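Local coordinates for PfEMP1 variant 1 of strain MC (Plasmodium falciparum, PDB 5LGD), which probably binds host cell surface receptors as part of a larger PfEMP1 protein, of which this chain is a stretch assigned to a Duffy-binding-like (DBL) domain, at residues Ile20-Ile23 and Lys24-Glu28. Sequence-based numbering, arbitrary orientation.
Sequences IDSI and KWRDE
Arg26 reaches back along one helix to the turn before it and hydrogen-bonds to the backbone carbonyl of Ser22. Its CB rests 3.6 Å from Ile23 O, and a bend at chi2 (83°) then turns the chain toward the preceding turn, bringing CD within 3.4 Å of Ser22 O. NE and CZ pass farther from that oxygen, and NH1 closes on it with a hydrogen bond of 3.0 Å to Ser22 O. The donor stands above the carbonyl plane, 39° out of it, while the oxygen sits at the guanidinium edge, tilted 21° from its plane. NH2 continues to Glu152 of helix 144-162 in a salt bridge, and Ser22 OG is hydrogen-bonded to the other carboxylate oxygen of the same residue, so one acid holds both side chains, and the two anchors, Ser22 O and Glu152, limit rotation of the guanidinium. Ser22 O also receives a weak bond from the backbone N of Trp25, which makes a second weak one to Asp21 O. The Trp25 indole lies alongside this turn, with Ser22 CA at its edge and CD1 3.2 Å from Asp21 O, and its ring meets Phe52 and, edge-to-face, Trp55 of helix 45-70. On another side of the helix, Lys24 lays its methylenes past Ile20 O and, bent at chi3 and chi4, brings NZ to 3.6 Å from Ile20 CG2. The i to i+4 backbone bonds from Lys24 N to Ile20 O (2.8 Å) and from Asp27 N to Ile23 O (3.0 Å) are straighter than the weak ones at Trp25 N. Asp27 runs beside Ile23, its OD1 3.8 Å from Ile23 CG2. Such i to i+3 and i to i+4 contacts are typical of an alpha-helix with one buried and one exposed side, here helix 7-29 packed against helices 45-70, 106-118 and 144-162 in the largely helical fold of this DBL-family segment.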
loop_
_atom_site.group_PDB
_atom_site.type_symbol
_atom_site.label_atom_id
_atom_site.label_comp_id
_atom_site.label_asym_id
_atom_site.label_seq_id
_atom_site.Cartn_x
_atom_site.Cartn_y
_atom_site.Cartn_z
ATOM N N ILE B 20 -21.066 16.167 -29.254
ATOM C CA ILE B 20 -21.198 17.523 -29.755
ATOM C C ILE B 20 -21.805 17.492 -31.152
ATOM O O ILE B 20 -22.716 18.258 -31.432
ATOM C CB ILE B 20 -19.850 18.320 -29.620
ATOM C CG1 ILE B 20 -19.522 18.669 -28.125
ATOM C CG2 ILE B 20 -19.833 19.607 -30.440
ATOM C CD1 ILE B 20 -20.619 19.114 -27.264
ATOM N N ASP B 21 -21.342 16.600 -32.001
ATOM C CA ASP B 21 -21.871 16.417 -33.352
ATOM C C ASP B 21 -23.332 15.978 -33.292
ATOM O O ASP B 21 -24.170 16.526 -34.004
ATOM C CB ASP B 21 -21.014 15.427 -34.132
ATOM C CG ASP B 21 -19.634 15.896 -34.549
ATOM O OD1 ASP B 21 -19.399 17.116 -34.554
ATOM O OD2 ASP B 21 -18.809 15.042 -34.926
ATOM N N SER B 22 -23.666 15.076 -32.367
ATOM C CA SER B 22 -25.047 14.624 -32.169
ATOM C C SER B 22 -25.969 15.841 -31.858
ATOM O O SER B 22 -27.025 15.985 -32.475
ATOM C CB SER B 22 -25.104 13.549 -31.085
ATOM O OG SER B 22 -26.384 12.944 -31.021
ATOM N N ILE B 23 -25.501 16.766 -31.017
ATOM C CA ILE B 23 -26.223 18.005 -30.681
ATOM C C ILE B 23 -26.289 18.949 -31.884
ATOM O O ILE B 23 -27.316 19.595 -32.099
ATOM C CB ILE B 23 -25.564 18.736 -29.469
ATOM C CG1 ILE B 23 -25.627 17.904 -28.167
ATOM C CG2 ILE B 23 -26.126 20.152 -29.280
ATOM C CD1 ILE B 23 -24.514 18.309 -27.153
ATOM N N LYS B 24 -25.164 19.083 -32.614
ATOM C CA LYS B 24 -25.063 19.982 -33.778
ATOM C C LYS B 24 -25.992 19.565 -34.920
ATOM O O LYS B 24 -26.320 20.413 -35.741
ATOM C CB LYS B 24 -23.612 20.109 -34.266
ATOM C CG LYS B 24 -22.768 21.075 -33.457
ATOM C CD LYS B 24 -21.294 20.786 -33.702
ATOM C CE LYS B 24 -20.456 22.038 -33.768
ATOM N NZ LYS B 24 -20.152 22.587 -32.418
ATOM N N TRP B 25 -26.429 18.269 -34.960
ATOM C CA TRP B 25 -27.388 17.796 -35.962
ATOM C C TRP B 25 -28.730 18.471 -35.740
ATOM O O TRP B 25 -29.369 18.879 -36.698
ATOM C CB TRP B 25 -27.527 16.272 -35.948
ATOM C CG TRP B 25 -26.492 15.602 -36.794
ATOM C CD1 TRP B 25 -25.438 14.849 -36.358
ATOM C CD2 TRP B 25 -26.400 15.632 -38.229
ATOM N NE1 TRP B 25 -24.703 14.396 -37.433
ATOM C CE2 TRP B 25 -25.260 14.882 -38.593
ATOM C CE3 TRP B 25 -27.159 16.242 -39.242
ATOM C CZ2 TRP B 25 -24.891 14.682 -39.936
ATOM C CZ3 TRP B 25 -26.790 16.052 -40.567
ATOM C CH2 TRP B 25 -25.647 15.311 -40.902
ATOM N N ARG B 26 -29.098 18.674 -34.472
ATOM C CA ARG B 26 -30.323 19.364 -34.092
ATOM C C ARG B 26 -30.169 20.864 -34.195
ATOM O O ARG B 26 -31.071 21.510 -34.712
ATOM C CB ARG B 26 -30.809 18.930 -32.708
ATOM C CG ARG B 26 -31.431 17.521 -32.707
ATOM C CD ARG B 26 -30.386 16.415 -32.604
ATOM N NE ARG B 26 -31.004 15.115 -32.381
ATOM C CZ ARG B 26 -30.374 13.957 -32.483
ATOM N NH1 ARG B 26 -29.098 13.917 -32.860
ATOM N NH2 ARG B 26 -31.021 12.823 -32.249
ATOM N N ASP B 27 -29.017 21.417 -33.786
ATOM C CA ASP B 27 -28.731 22.879 -33.850
ATOM C C ASP B 27 -28.752 23.412 -35.297
ATOM O O ASP B 27 -29.248 24.512 -35.558
ATOM C CB ASP B 27 -27.352 23.156 -33.235
ATOM C CG ASP B 27 -27.326 23.126 -31.724
ATOM O OD1 ASP B 27 -28.348 22.699 -31.116
ATOM O OD2 ASP B 27 -26.296 23.551 -31.140
ATOM N N GLU B 28 -28.238 22.599 -36.236
ATOM C CA GLU B 28 -28.173 22.934 -37.661
ATOM C C GLU B 28 -29.390 22.431 -38.472
ATOM O O GLU B 28 -29.920 23.187 -39.288
ATOM C CB GLU B 28 -26.837 22.449 -38.277
ATOM C CG GLU B 28 -25.675 23.379 -37.957
ATOM C CD GLU B 28 -24.290 22.767 -38.025
ATOM O OE1 GLU B 28 -23.558 22.842 -37.013
ATOM O OE2 GLU B 28 -23.922 22.242 -39.099
#